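Local structure of flavin-nucleotide-binding protein (6RK0) at the interface of chains A and B. The protein acts as a low-potential terminal oxidase, a flavocytochrome that carries FAD and haem b and is associated with the iron-only nitrogenase of Azotobacter vinelandii. Numbering follows the deposited sequence. Chains: chain A/B, Uncharacterized protein.

Contact 1: the interface of chains A and B. Residues chain A 48, 87-89, 115, 117; chain B 54-57.
Strand 54-61 of chain B lies against a surface of chain A built from strands 44-51, 88-100 and 108-118, with A:Asp87 just ahead of the second of these. B:Phe56 reaches into chain A between A:Leu117, A:Met115 and A:Cys89. Its CG stands anti to the carbonyl carbon (chi1 -88°), and the far end of the ring runs up to A:Leu117, where CZ of B:Phe56 meets the leucine methyl CD1 at 3.7 Å. CE1 also touches both methyls of that leucine, whose side chain crosses the phenylalanine at roughly a right angle. A:Met115 crosses it in the same manner, its thioether SD 4.0 Å from CD1 of B:Phe56. Within chain B the ring is backed by B:Val54, whose CG1 lies over one face toward the rim and also touches CB of A:Cys89 across the boundary.

A:Cys89 sits over the start of the strand. With SG anti to the backbone N (chi1 177°), its thiol extends toward B:Val57, whose amide N points at SG of A:Cys89 from 3.6 Å, a weak hydrogen bond at best. CB of A:Cys89 rests 3.4 Å from the carbonyl O of B:Pro55.

On the other flank the fit is close because A:Gly48 has no side chain: CG2 of B:Val57 comes down on its backbone, 3.4 Å from CA. B:Pro55 fills the neighbouring position, laying CB and CG against the carbonyl group of the same glycine, while its CD turns to the backbone of A:Asp87. The seam is thus mostly apolar, sulfur and carbon against carbon and main chain, and it packs strand 54-61 on its partner without relying on paired charges. Farther along, the extended chain of A:Met115 brings its terminal methyl CE to 3.3 Å from the carbonyl O of B:Val57.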
ATOM      1  N   GLY A  48      -7.491  -5.719  -6.220  1.00  8.00           N
ATOM      2  CA  GLY A  48      -7.614  -7.176  -6.103  1.00  8.31           C
ATOM      3  C   GLY A  48      -8.428  -7.701  -7.274  1.00  8.47           C
ATOM      4  O   GLY A  48      -9.496  -7.185  -7.580  1.00  9.30           O
ATOM      5  N   ASP A  87     -16.486  -8.825 -10.060  1.00 10.67           N
ATOM      6  CA  ASP A  87     -16.429  -7.746  -9.097  1.00 10.96           C
ATOM      7  C   ASP A  87     -15.052  -7.761  -8.425  1.00 10.52           C
ATOM      8  O   ASP A  87     -14.550  -8.816  -8.027  1.00 11.26           O
ATOM      9  CB  ASP A  87     -17.507  -7.899  -8.021  1.00 11.83           C
ATOM     10  CG  ASP A  87     -18.917  -7.577  -8.493  1.00 12.89           C
ATOM     11  OD1 ASP A  87     -19.136  -7.363  -9.712  1.00 13.47           O
ATOM     12  OD2 ASP A  87     -19.834  -7.557  -7.636  1.00 14.76           O
ATOM     13  N   ILE A  88     -14.455  -6.581  -8.312  1.00 10.07           N
ATOM     14  CA  ILE A  88     -13.129  -6.392  -7.729  1.00 10.08           C
ATOM     15  C   ILE A  88     -13.211  -5.618  -6.423  1.00  9.80           C
ATOM     16  O   ILE A  88     -14.253  -5.087  -6.026  1.00 10.26           O
ATOM     17  CB  ILE A  88     -12.170  -5.730  -8.728  1.00 10.63           C
ATOM     18  CG1 ILE A  88     -12.660  -4.329  -9.114  1.00 11.59           C
ATOM     19  CG2 ILE A  88     -11.915  -6.646  -9.924  1.00 11.40           C
ATOM     20  CD1 ILE A  88     -11.640  -3.480  -9.843  1.00 13.90           C
ATOM     21  N   CYS A  89     -12.051  -5.536  -5.766  1.00  9.85           N
ATOM     22  CA  CYS A  89     -11.856  -4.680  -4.600  1.00  9.30           C
ATOM     23  C   CYS A  89     -10.699  -3.752  -4.929  1.00  9.02           C
ATOM     24  O   CYS A  89      -9.621  -4.216  -5.275  1.00 10.43           O
ATOM     25  CB  CYS A  89     -11.500  -5.524  -3.387  1.00  9.59           C
ATOM     26  SG  CYS A  89     -11.142  -4.593  -1.857  1.00  9.76           S
ATOM     27  N   MET A 115     -12.072   0.777   1.031  1.00  8.66           N
ATOM     28  CA  MET A 115     -12.257  -0.305   0.069  1.00  8.88           C
ATOM     29  C   MET A 115     -13.453   0.079  -0.785  1.00  8.99           C
ATOM     30  O   MET A 115     -14.536   0.379  -0.264  1.00  9.95           O
ATOM     31  CB  MET A 115     -12.498  -1.653   0.742  1.00  9.39           C
ATOM     32  CG  MET A 115     -11.297  -2.139   1.529  1.00 10.11           C
ATOM     33  SD  MET A 115     -11.667  -3.719   2.299  1.00 11.10           S
ATOM     34  CE  MET A 115     -10.160  -4.000   3.240  1.00 11.48           C
ATOM     35  N   LEU A 117     -15.827  -1.506  -3.822  1.00  9.67           N
ATOM     36  CA  LEU A 117     -16.193  -2.791  -4.397  1.00 10.25           C
ATOM     37  C   LEU A 117     -17.069  -2.595  -5.628  1.00 10.51           C
ATOM     38  O   LEU A 117     -17.854  -1.641  -5.706  1.00 11.58           O
ATOM     39  CB  LEU A 117     -17.003  -3.620  -3.396  1.00 11.75           C
ATOM     40  CG  LEU A 117     -16.284  -3.953  -2.098  1.00 12.85           C
ATOM     41  CD1 LEU A 117     -17.046  -4.976  -1.343  1.00 15.44           C
ATOM     42  CD2 LEU A 117     -14.778  -4.316  -2.248  1.00 15.35           C
TER
ATOM     43  N   VAL B  54     -15.453 -11.940  -3.441  1.00  9.49           N
ATOM     44  CA  VAL B  54     -14.634 -10.825  -3.938  1.00  9.73           C
ATOM     45  C   VAL B  54     -13.172 -11.098  -3.627  1.00  8.90           C
ATOM     46  O   VAL B  54     -12.855 -11.593  -2.552  1.00  8.89           O
ATOM     47  CB  VAL B  54     -15.078  -9.523  -3.237  1.00 11.54           C
ATOM     48  CG1 VAL B  54     -14.146  -8.339  -3.531  1.00 12.42           C
ATOM     49  CG2 VAL B  54     -16.525  -9.168  -3.572  1.00 14.02           C
ATOM     50  N   PRO B  55     -12.251 -10.701  -4.514  1.00  9.14           N
ATOM     51  CA  PRO B  55     -10.812 -10.730  -4.230  1.00  9.09           C
ATOM     52  C   PRO B  55     -10.457  -9.528  -3.367  1.00  8.54           C
ATOM     53  O   PRO B  55      -9.934  -8.509  -3.838  1.00  9.42           O
ATOM     54  CB  PRO B  55     -10.187 -10.667  -5.623  1.00 10.38           C
ATOM     55  CG  PRO B  55     -11.196  -9.883  -6.458  1.00 11.02           C
ATOM     56  CD  PRO B  55     -12.534 -10.329  -5.926  1.00 10.53           C
ATOM     57  N   PHE B  56     -10.810  -9.625  -2.092  1.00  8.66           N
ATOM     58  CA  PHE B  56     -10.552  -8.548  -1.155  1.00  8.66           C
ATOM     59  C   PHE B  56      -9.057  -8.309  -0.988  1.00  8.47           C
ATOM     60  O   PHE B  56      -8.247  -9.236  -0.985  1.00  9.68           O
ATOM     61  CB  PHE B  56     -11.153  -8.894   0.208  1.00  9.14           C
ATOM     62  CG  PHE B  56     -12.593  -8.467   0.330  1.00  9.46           C
ATOM     63  CD1 PHE B  56     -12.899  -7.144   0.616  1.00  9.83           C
ATOM     64  CD2 PHE B  56     -13.642  -9.377   0.196  1.00  9.91           C
ATOM     65  CE1 PHE B  56     -14.212  -6.717   0.727  1.00 10.48           C
ATOM     66  CE2 PHE B  56     -14.957  -8.950   0.304  1.00 10.54           C
ATOM     67  CZ  PHE B  56     -15.236  -7.644   0.573  1.00 10.80           C
ATOM     68  N   VAL B  57      -8.719  -7.040  -0.763  1.00  8.45           N
ATOM     69  CA  VAL B  57      -7.353  -6.605  -0.522  1.00  8.20           C
ATOM     70  C   VAL B  57      -7.293  -5.998   0.875  1.00  8.09           C
ATOM     71  O   VAL B  57      -7.801  -4.893   1.097  1.00  8.82           O
ATOM     72  CB  VAL B  57      -6.898  -5.575  -1.562  1.00  8.61           C
ATOM     73  CG1 VAL B  57      -5.483  -5.139  -1.259  1.00  9.17           C
ATOM     74  CG2 VAL B  57      -7.040  -6.135  -2.971  1.00  9.62           C
TER

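Contact 2: the interface of chains A and B. Residues chain A 100, 190; chain B 141, 144, 203-205, 209, 214-216, 219.
A:Trp190, in a loop of chain A, is clasped by the C-terminal segments of chain B. CB and CG of B:Met215 cover one indole face, CG 3.9 Å from the centroid of the six-membered ring of A:Trp190, in CH-pi contact; the two side chains run alongside and point the same way. Over the opposite face stands the amide ND2 of B:Asn209, toward the rim, its plane turned 51° from the ring. CD1 of B:Ile219 comes in over the border of the ring on the methionine side, 3.4 Å from CE3 of A:Trp190. On the asparagine side CA of B:Pro205 comes to 3.5 Å from CZ2 of A:Trp190; CB of B:Pro203, on the methionine side, touches CH2. Anti placement of CG to the backbone N (chi1 -173°) sends the indole into this clasp. An alanine here would probably leave a gap between B:Met215 and B:Asn209 and free the methionine chain to turn.

Beside this tight core the contact is looser and wetter. The methyl CD1 of A:Ile100 meets CD1 of B:Ile141 at 3.7 Å and points tip to tip at B:Ile219, whereas the carboxylate of B:Glu144 reaches chain A's backbone through water: water 1 lies 2.6 Å from its OE2 and 2.8 Å from the carbonyl O of A:Trp190. With the tryptophan gripped on both faces, the site pins the C-terminal region of one subunit onto the other and is likely to steady the dimer.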
ATOM      1  N   ILE A 100       1.844   2.749  20.333  1.00  8.66           N
ATOM      2  CA  ILE A 100       2.581   2.008  21.344  1.00  8.56           C
ATOM      3  C   ILE A 100       1.746   2.021  22.623  1.00  8.64           C
ATOM      4  O   ILE A 100       1.526   3.071  23.239  1.00  9.35           O
ATOM      5  CB  ILE A 100       3.935   2.676  21.593  1.00  9.44           C
ATOM      6  CG1 ILE A 100       4.784   2.664  20.309  1.00 10.98           C
ATOM      7  CG2 ILE A 100       4.685   2.000  22.730  1.00  9.77           C
ATOM      8  CD1 ILE A 100       5.978   3.558  20.312  1.00 13.19           C
ATOM      9  N   TRP A 190       5.866   3.165  28.975  1.00 10.04           N
ATOM     10  CA  TRP A 190       5.631   4.376  28.202  1.00  9.95           C
ATOM     11  C   TRP A 190       4.746   4.058  27.011  1.00  9.45           C
ATOM     12  O   TRP A 190       5.073   3.172  26.208  1.00  9.94           O
ATOM     13  CB  TRP A 190       6.985   4.892  27.722  1.00 10.72           C
ATOM     14  CG  TRP A 190       6.929   6.238  27.039  1.00 11.14           C
ATOM     15  CD1 TRP A 190       7.144   7.439  27.616  1.00 12.20           C
ATOM     16  CD2 TRP A 190       6.590   6.515  25.664  1.00 11.58           C
ATOM     17  NE1 TRP A 190       6.994   8.451  26.685  1.00 12.80           N
ATOM     18  CE2 TRP A 190       6.660   7.911  25.472  1.00 12.58           C
ATOM     19  CE3 TRP A 190       6.273   5.712  24.559  1.00 12.24           C
ATOM     20  CZ2 TRP A 190       6.434   8.516  24.223  1.00 13.37           C
ATOM     21  CZ3 TRP A 190       6.036   6.324  23.325  1.00 13.66           C
ATOM     22  CH2 TRP A 190       6.092   7.703  23.186  1.00 14.16           C
TER
ATOM     23  N   ILE B 141      10.420  -2.367  17.532  1.00 10.91           N
ATOM     24  CA  ILE B 141      11.083  -1.623  18.601  1.00 11.18           C
ATOM     25  C   ILE B 141      11.905  -2.611  19.424  1.00 11.18           C
ATOM     26  O   ILE B 141      11.338  -3.435  20.166  1.00 11.06           O
ATOM     27  CB  ILE B 141      10.080  -0.921  19.534  1.00 11.73           C
ATOM     28  CG1 ILE B 141       9.211   0.088  18.751  1.00 12.99           C
ATOM     29  CG2 ILE B 141      10.812  -0.199  20.635  1.00 11.91           C
ATOM     30  CD1 ILE B 141       7.952   0.494  19.532  1.00 13.29           C
ATOM     31  N   GLU B 144      11.116  -4.257  23.218  1.00 11.61           N
ATOM     32  CA  GLU B 144       9.883  -3.663  23.712  1.00 11.59           C
ATOM     33  C   GLU B 144       8.957  -4.668  24.386  1.00 11.72           C
ATOM     34  O   GLU B 144       8.309  -4.337  25.391  1.00 12.08           O
ATOM     35  CB  GLU B 144       9.200  -2.915  22.572  1.00 11.54           C
ATOM     36  CG  GLU B 144       7.954  -2.165  23.009  1.00 11.44           C
ATOM     37  CD  GLU B 144       8.209  -0.926  23.843  1.00 11.31           C
ATOM     38  OE1 GLU B 144       9.354  -0.572  24.178  1.00 12.16           O
ATOM     39  OE2 GLU B 144       7.169  -0.271  24.150  1.00 11.78           O
ATOM     40  N   PRO B 203       8.426  10.837  18.706  1.00 11.66           N
ATOM     41  CA  PRO B 203       7.305  10.203  19.411  1.00 11.48           C
ATOM     42  C   PRO B 203       6.503  11.214  20.211  1.00 11.51           C
ATOM     43  O   PRO B 203       7.038  12.178  20.756  1.00 13.22           O
ATOM     44  CB  PRO B 203       7.991   9.185  20.321  1.00 13.48           C
ATOM     45  CG  PRO B 203       9.323   8.954  19.755  1.00 14.47           C
ATOM     46  CD  PRO B 203       9.726  10.281  19.120  1.00 13.31           C
ATOM     47  N   GLU B 204       5.202  10.972  20.275  1.00 10.92           N
ATOM     48  CA  GLU B 204       4.262  11.817  21.006  1.00 11.73           C
ATOM     49  C   GLU B 204       3.719  11.042  22.177  1.00 10.87           C
ATOM     50  O   GLU B 204       3.035  10.018  21.994  1.00 10.89           O
ATOM     51  CB  GLU B 204       3.139  12.245  20.078  1.00 14.08           C
ATOM     52  CG  GLU B 204       3.705  13.070  18.932  1.00 18.88           C
ATOM     53  CD  GLU B 204       2.669  13.629  17.973  1.00 25.62           C
ATOM     54  OE1 GLU B 204       1.467  13.331  18.106  1.00 34.11           O
ATOM     55  OE2 GLU B 204       3.085  14.354  17.033  1.00 25.35           O
ATOM     56  N   PRO B 205       4.037  11.450  23.389  1.00 10.80           N
ATOM     57  CA  PRO B 205       3.647  10.642  24.550  1.00 10.80           C
ATOM     58  C   PRO B 205       2.140  10.646  24.766  1.00 10.49           C
ATOM     59  O   PRO B 205       1.452  11.658  24.586  1.00 11.20           O
ATOM     60  CB  PRO B 205       4.369  11.317  25.727  1.00 12.48           C
ATOM     61  CG  PRO B 205       4.495  12.777  25.267  1.00 13.95           C
ATOM     62  CD  PRO B 205       4.799  12.653  23.766  1.00 12.49           C
ATOM     63  N   ASN B 209       0.250   8.804  30.263  1.00 11.20           N
ATOM     64  CA  ASN B 209       1.448   8.214  30.844  1.00 11.27           C
ATOM     65  C   ASN B 209       1.649   8.686  32.280  1.00 12.08           C
ATOM     66  O   ASN B 209       1.438   9.849  32.628  1.00 12.85           O
ATOM     67  CB  ASN B 209       2.686   8.641  30.067  1.00 11.07           C
ATOM     68  CG  ASN B 209       2.935   7.807  28.813  1.00 10.82           C
ATOM     69  OD1 ASN B 209       2.334   6.753  28.622  1.00 10.98           O
ATOM     70  ND2 ASN B 209       3.823   8.273  27.976  1.00 10.84           N
ATOM     71  N   PRO B 214      10.016   6.592  32.097  1.00 10.94           N
ATOM     72  CA  PRO B 214      10.877   7.078  31.019  1.00 10.61           C
ATOM     73  C   PRO B 214      10.416   6.530  29.669  1.00 10.04           C
ATOM     74  O   PRO B 214       9.760   5.489  29.566  1.00 10.66           O
ATOM     75  CB  PRO B 214      12.241   6.476  31.369  1.00 11.46           C
ATOM     76  CG  PRO B 214      11.905   5.192  32.072  1.00 12.64           C
ATOM     77  CD  PRO B 214      10.670   5.512  32.862  1.00 12.33           C
ATOM     78  N   MET B 215      10.844   7.223  28.619  1.00 10.07           N
ATOM     79  CA  MET B 215      10.678   6.689  27.259  1.00 10.18           C
ATOM     80  C   MET B 215      11.897   5.848  26.906  1.00 10.67           C
ATOM     81  O   MET B 215      13.033   6.367  26.936  1.00 11.38           O
ATOM     82  CB  MET B 215      10.535   7.800  26.250  1.00 11.03           C
ATOM     83  CG  MET B 215      10.215   7.216  24.858  1.00 11.68           C
ATOM     84  SD  MET B 215      10.213   8.378  23.493  1.00 13.93           S
ATOM     85  CE  MET B 215      11.976   8.553  23.339  1.00 15.92           C
ATOM     86  N   PRO B 216      11.738   4.588  26.526  1.00 10.75           N
ATOM     87  CA  PRO B 216      12.905   3.814  26.080  1.00 11.29           C
ATOM     88  C   PRO B 216      13.529   4.479  24.868  1.00 11.52           C
ATOM     89  O   PRO B 216      12.836   4.808  23.898  1.00 12.10           O
ATOM     90  CB  PRO B 216      12.331   2.440  25.703  1.00 12.45           C
ATOM     91  CG  PRO B 216      11.050   2.358  26.454  1.00 13.13           C
ATOM     92  CD  PRO B 216      10.515   3.771  26.536  1.00 11.80           C
ATOM     93  N   ILE B 219      12.602   3.273  21.268  1.00 11.84           N
ATOM     94  CA  ILE B 219      11.489   3.769  20.459  1.00 12.80           C
ATOM     95  C   ILE B 219      11.997   4.543  19.262  1.00 11.99           C
ATOM     96  O   ILE B 219      11.385   4.508  18.186  1.00 11.85           O
ATOM     97  CB  ILE B 219      10.535   4.591  21.344  1.00 14.54           C
ATOM     98  CG1 ILE B 219       9.877   3.537  22.265  1.00 19.17           C
ATOM     99  CG2 ILE B 219       9.505   5.393  20.536  1.00 13.99           C
ATOM    100  CD1 ILE B 219       8.980   4.049  23.238  1.00 23.03           C
TER
HETATM  101  O   HOH W   1       7.481   1.780  25.698  1.00 12.29           O

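About 37 Å separates the centres of the C-alpha atoms of contact 1 and contact 2, and strand 88-100 of chain A joins them: its first residues belong to contact 1 and its last, A:Ile100, to contact 2. No residue is common to both. Contact 1 packs strands against strand, whereas contact 2 is largely a side chain taken up by irregular C-terminal segments of the partner. Because the interface is two-fold symmetric, each recurs with the chains exchanged, so the subunits touch both along the strands and at the far end of strand 88-100, which would probably limit rocking in the deposited dimer.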